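Local atomic coordinates of N-acetylglucosamine 2-epimerase (Xylella fastidiosa, PDB entry 3GT5), a protein that belongs to the N-acylglucosamine 2-epimerase family and is probably a sugar epimerase or isomerase, its natural substrate not being established. Residues Ser16-Met19 with Ala20-Pro24. Sequence-based numbering, arbitrary orientation. Where two conformers were deposited one is given.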
loop_
_atom_site.group_PDB
_atom_site.type_symbol
_atom_site.label_atom_id
_atom_site.label_comp_id
_atom_site.label_asym_id
_atom_site.label_seq_id
_atom_site.Cartn_x
_atom_site.Cartn_y
_atom_site.Cartn_z
ATOM N N SER A 16 12.915 -12.992 -2.227
ATOM C CA SER A 16 13.293 -13.753 -3.400
ATOM C C SER A 16 12.329 -14.915 -3.624
ATOM O O SER A 16 12.029 -15.272 -4.754
ATOM C CB SER A 16 14.749 -14.223 -3.287
ATOM O OG SER A 16 15.629 -13.106 -3.409
ATOM N N ASP A 17 11.811 -15.479 -2.535
ATOM C CA ASP A 17 10.798 -16.550 -2.665
ATOM C C ASP A 17 9.497 -16.009 -3.315
ATOM O O ASP A 17 8.887 -16.621 -4.211
ATOM C CB ASP A 17 10.436 -17.157 -1.320
ATOM C CG ASP A 17 11.580 -17.939 -0.646
ATOM O OD1 ASP A 17 12.551 -18.392 -1.288
ATOM O OD2 ASP A 17 11.494 -18.103 0.585
ATOM N N THR A 18 9.070 -14.832 -2.886
ATOM C CA THR A 18 7.858 -14.226 -3.462
ATOM C C THR A 18 8.083 -13.803 -4.920
ATOM O O THR A 18 7.258 -14.005 -5.784
ATOM C CB THR A 18 7.414 -13.067 -2.588
ATOM O OG1 THR A 18 7.190 -13.540 -1.253
ATOM C CG2 THR A 18 6.164 -12.393 -3.166
ATOM N N MET A 19 9.251 -13.258 -5.227
ATOM C CA MET A 19 9.590 -12.956 -6.620
ATOM C C MET A 19 9.572 -14.210 -7.502
ATOM O O MET A 19 9.123 -14.138 -8.630
ATOM C CB MET A 19 10.916 -12.229 -6.756
ATOM C CG MET A 19 10.938 -10.809 -6.177
ATOM S SD MET A 19 9.808 -9.627 -7.030
ATOM C CE MET A 19 10.543 -9.564 -8.671
ATOM N N ALA A 20 9.993 -15.345 -6.954
ATOM C CA ALA A 20 9.971 -16.600 -7.696
ATOM C C ALA A 20 8.546 -17.056 -8.007
ATOM O O ALA A 20 8.339 -17.706 -9.022
ATOM C CB ALA A 20 10.797 -17.704 -6.954
ATOM N N PHE A 21 7.554 -16.692 -7.193
ATOM C CA PHE A 21 6.151 -16.982 -7.515
ATOM C C PHE A 21 5.698 -16.221 -8.776
ATOM O O PHE A 21 5.066 -16.776 -9.701
ATOM C CB PHE A 21 5.211 -16.610 -6.331
ATOM C CG PHE A 21 3.774 -16.760 -6.646
ATOM C CD1 PHE A 21 3.184 -18.004 -6.607
ATOM C CD2 PHE A 21 3.006 -15.694 -7.056
ATOM C CE1 PHE A 21 1.873 -18.158 -6.906
ATOM C CE2 PHE A 21 1.674 -15.863 -7.375
ATOM C CZ PHE A 21 1.112 -17.091 -7.290
ATOM N N TYR A 22 5.994 -14.921 -8.828
ATOM C CA TYR A 22 5.446 -14.052 -9.878
ATOM C C TYR A 22 6.304 -14.059 -11.152
ATOM O O TYR A 22 5.798 -13.884 -12.225
ATOM C CB TYR A 22 5.388 -12.605 -9.378
ATOM C CG TYR A 22 4.291 -12.361 -8.397
ATOM C CD1 TYR A 22 4.573 -12.236 -7.035
ATOM C CD2 TYR A 22 2.948 -12.291 -8.815
ATOM C CE1 TYR A 22 3.560 -12.064 -6.092
ATOM C CE2 TYR A 22 1.911 -12.055 -7.858
ATOM C CZ TYR A 22 2.229 -11.957 -6.527
ATOM O OH TYR A 22 1.249 -11.733 -5.593
ATOM N N HIS A 23 7.609 -14.203 -10.986
ATOM C CA HIS A 23 8.535 -14.044 -12.099
ATOM C C HIS A 23 8.957 -15.408 -12.653
ATOM O O HIS A 23 9.374 -16.261 -11.874
ATOM C CB HIS A 23 9.793 -13.270 -11.664
ATOM C CG HIS A 23 10.680 -12.942 -12.820
ATOM N ND1 HIS A 23 10.313 -12.023 -13.769
ATOM C CD2 HIS A 23 11.853 -13.479 -13.237
ATOM C CE1 HIS A 23 11.235 -11.984 -14.721
ATOM N NE2 HIS A 23 12.174 -12.865 -14.424
ATOM N N PRO A 24 8.851 -15.614 -13.986
ATOM C CA PRO A 24 8.428 -14.668 -15.020
ATOM C C PRO A 24 6.955 -14.822 -15.483
ATOM O O PRO A 24 6.529 -14.195 -16.463
ATOM C CB PRO A 24 9.378 -15.007 -16.158
ATOM C CG PRO A 24 9.377 -16.527 -16.108
ATOM C CD PRO A 24 9.436 -16.830 -14.592
#
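Thr18 and Tyr22, one turn apart, lie side by side on the last turns of helix 8-22, a worked example of how an alpha-helix of an (alpha/alpha)-barrel, the fold of this epimerase family, ends. Backbone bonds come first. Ala20 N donates to Ser16 O at 3.0 Å, and Phe21 N reaches Asp17 O at a longer 3.3 Å. Over the final turn the pattern slackens: Thr18 O receives only weak bonds, from Phe21 N and Tyr22 N. It tightens again where the helix stops, for His23 N, on the first residue to leave helical geometry, donates to Met19 O at 2.8 Å, with a C=O...N angle of 168°. The chain then passes through a cis peptide into Pro24.

Nonpolar contacts run alongside. Thr18 CG2, set anti to the backbone N (chi1 -57° for OG1), comes to the edge of the Tyr22 ring in its plane, 3.9 Å from CE1. One face of that ring takes Phe21 CD2, 3.6 Å above its plane and over its centre. Met19, bent at chi2 and chi3, turns instead to Tyr61 and Ala64 of helix 51-68 and to Met380 of helix 377-387, joining the terminal turn to its neighbours.

The polar ends are bonded beyond the turn. Tyr22 OH is hydrogen-bonded to Asp376 and Ser370, while both ring nitrogens of His23 are used, NE2 by Glu72 and ND1 by Tyr61, which should fix the rotation of the imidazole. On one face of that imidazole rests Pro24 CB, 3.8 Å above the ring plane and over its centre.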